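Putative transcriptional regulator (Methanosarcina mazei, PDB 3R0A) probably acts as a DNA-binding transcriptional regulator with a winged helix-turn-helix-like domain. Local coordinates at residues Ala21-Thr25 against Lys65-Ile71. Sequence-based numbering, arbitrary orientation.
Sequences ALNLT and KLHEKEI
Two Schellman-terminated helix ends, of helices 14-22 and 56-68, meet here in the helix-turn-helix domain. Lys-65, from the last turn of helix 56-68, and Lys-69 just past it extend toward carbonyls at the end of helix 14-22 and the turn after it, but only Lys-65 makes a hydrogen bond there. Its NZ donates to Asn-23 O at 3.0 Å; the C=O...N angle of 157° and a donor lying in the carbonyl plane mark a well-directed bond. The ammonium also forms a salt bridge with Asp-28, which accepts from Thr-25 N, the N-cap, as in a capping box, tying the lysine to the start of helix 26-37. Lys-65 gets there with CG anti to its backbone N (chi1 -169°) and a bend at chi3. Lys-69 instead runs its aliphatic end alongside the other carbonyl, CE lying 3.1 Å from Leu-22 O, while the bend at chi4 (-85°) turns NZ toward a water. That water accepts from Asn-23 ND2 at 2.8 Å and, weakly, from Lys-69 NZ. Beside this polar edge, Leu-24 CD2 meets Leu-66 CD2 at 3.9 Å, the two side chains crossing at about a right angle, and Leu-22 CD2 lies 4.2 Å from Ile-71 CD1. All four residues are buried and pack on Met-32 of helix 26-37. Asn-23 and Glu-70, with positive phi, are the C-prime residues of the two Schellman motifs, and the antiparallel strands 72-78 and 84-90 that follow are consistent with a winged helix-turn-helix fold.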
loop_
_atom_site.group_PDB
_atom_site.type_symbol
_atom_site.label_atom_id
_atom_site.label_comp_id
_atom_site.label_asym_id
_atom_site.label_seq_id
_atom_site.Cartn_x
_atom_site.Cartn_y
_atom_site.Cartn_z
ATOM N N ALA B 21 -4.473 -10.070 2.916
ATOM C CA ALA B 21 -3.516 -10.587 2.000
ATOM C C ALA B 21 -3.760 -12.093 1.726
ATOM O O ALA B 21 -3.657 -12.571 0.581
ATOM C CB ALA B 21 -2.131 -10.315 2.524
ATOM N N LEU B 22 -4.145 -12.812 2.765
ATOM C CA LEU B 22 -4.211 -14.243 2.713
ATOM C C LEU B 22 -5.677 -14.658 2.634
ATOM O O LEU B 22 -5.997 -15.852 2.621
ATOM C CB LEU B 22 -3.513 -14.825 3.959
ATOM C CG LEU B 22 -1.991 -14.642 4.070
ATOM C CD1 LEU B 22 -1.465 -15.274 5.335
ATOM C CD2 LEU B 22 -1.285 -15.244 2.873
ATOM N N ASN B 23 -6.554 -13.659 2.589
ATOM C CA ASN B 23 -7.995 -13.863 2.493
ATOM C C ASN B 23 -8.524 -14.781 3.577
ATOM O O ASN B 23 -9.181 -15.780 3.291
ATOM C CB ASN B 23 -8.389 -14.391 1.108
ATOM C CG ASN B 23 -9.871 -14.297 0.874
ATOM O OD1 ASN B 23 -10.545 -13.352 1.361
ATOM N ND2 ASN B 23 -10.416 -15.290 0.169
ATOM N N LEU B 24 -8.243 -14.415 4.828
ATOM C CA LEU B 24 -8.584 -15.219 5.997
ATOM C C LEU B 24 -9.810 -14.677 6.730
ATOM O O LEU B 24 -9.916 -13.482 6.975
ATOM C CB LEU B 24 -7.386 -15.233 6.979
ATOM C CG LEU B 24 -6.007 -15.643 6.458
ATOM C CD1 LEU B 24 -4.923 -15.711 7.520
ATOM C CD2 LEU B 24 -6.069 -16.990 5.805
ATOM N N THR B 25 -10.717 -15.551 7.135
ATOM C CA THR B 25 -11.689 -15.135 8.168
ATOM C C THR B 25 -11.028 -15.042 9.534
ATOM O O THR B 25 -9.884 -15.442 9.707
ATOM C CB THR B 25 -12.826 -16.123 8.316
ATOM O OG1 THR B 25 -12.267 -17.381 8.689
ATOM C CG2 THR B 25 -13.576 -16.262 7.009
ATOM N N LYS B 65 -7.682 -24.372 3.102
ATOM C CA LYS B 65 -7.310 -23.119 2.497
ATOM C C LYS B 65 -5.823 -22.787 2.724
ATOM O O LYS B 65 -5.142 -22.354 1.817
ATOM C CB LYS B 65 -8.174 -22.001 3.083
ATOM C CG LYS B 65 -8.067 -20.661 2.328
ATOM C CD LYS B 65 -8.686 -19.499 3.111
ATOM C CE LYS B 65 -10.202 -19.417 2.948
ATOM N NZ LYS B 65 -10.710 -18.269 3.774
ATOM N N LEU B 66 -5.343 -23.015 3.941
ATOM C CA LEU B 66 -3.996 -22.649 4.344
ATOM C C LEU B 66 -3.012 -23.520 3.616
ATOM O O LEU B 66 -2.067 -23.027 3.002
ATOM C CB LEU B 66 -3.838 -22.810 5.849
ATOM C CG LEU B 66 -4.559 -21.759 6.684
ATOM C CD1 LEU B 66 -4.188 -21.874 8.157
ATOM C CD2 LEU B 66 -4.221 -20.362 6.130
ATOM N N HIS B 67 -3.278 -24.818 3.651
ATOM C CA HIS B 67 -2.577 -25.766 2.810
ATOM C C HIS B 67 -2.561 -25.333 1.329
ATOM O O HIS B 67 -1.490 -25.380 0.701
ATOM C CB HIS B 67 -3.132 -27.202 2.967
ATOM C CG HIS B 67 -2.518 -28.172 2.008
ATOM N ND1 HIS B 67 -1.219 -28.618 2.132
ATOM C CD2 HIS B 67 -3.000 -28.727 0.872
ATOM C CE1 HIS B 67 -0.927 -29.412 1.117
ATOM N NE2 HIS B 67 -1.997 -29.509 0.345
ATOM N N GLU B 68 -3.709 -24.923 0.772
ATOM C CA GLU B 68 -3.760 -24.456 -0.637
ATOM C C GLU B 68 -2.949 -23.178 -0.837
ATOM O O GLU B 68 -2.437 -22.926 -1.932
ATOM C CB GLU B 68 -5.205 -24.245 -1.135
ATOM C CG GLU B 68 -5.946 -25.559 -1.487
ATOM C CD GLU B 68 -7.464 -25.390 -1.762
ATOM O OE1 GLU B 68 -8.174 -24.660 -1.022
ATOM O OE2 GLU B 68 -7.956 -26.024 -2.728
ATOM N N LYS B 69 -2.831 -22.369 0.221
ATOM C CA LYS B 69 -2.110 -21.111 0.150
ATOM C C LYS B 69 -0.647 -21.253 0.546
ATOM O O LYS B 69 0.071 -20.259 0.610
ATOM C CB LYS B 69 -2.802 -20.050 1.000
ATOM C CG LYS B 69 -4.093 -19.565 0.359
ATOM C CD LYS B 69 -4.662 -18.369 1.038
ATOM C CE LYS B 69 -5.994 -17.971 0.407
ATOM N NZ LYS B 69 -5.789 -17.096 -0.803
ATOM N N GLU B 70 -0.224 -22.496 0.800
ATOM C CA GLU B 70 1.165 -22.856 1.148
ATOM C C GLU B 70 1.626 -22.327 2.497
ATOM O O GLU B 70 2.822 -22.149 2.735
ATOM C CB GLU B 70 2.177 -22.481 0.061
ATOM C CG GLU B 70 1.629 -22.474 -1.365
ATOM C CD GLU B 70 1.839 -23.753 -2.145
ATOM O OE1 GLU B 70 2.192 -24.795 -1.538
ATOM O OE2 GLU B 70 1.631 -23.700 -3.393
ATOM N N ILE B 71 0.675 -22.080 3.388
ATOM C CA ILE B 71 1.011 -21.691 4.765
ATOM C C ILE B 71 1.295 -22.946 5.626
ATOM O O ILE B 71 1.954 -22.864 6.673
ATOM C CB ILE B 71 -0.144 -20.937 5.430
ATOM C CG1 ILE B 71 -0.518 -19.660 4.655
ATOM C CG2 ILE B 71 0.136 -20.742 6.950
ATOM C CD1 ILE B 71 0.656 -18.813 4.089
HETATM O O HOH W 1 -9.025 -17.466 -0.823
#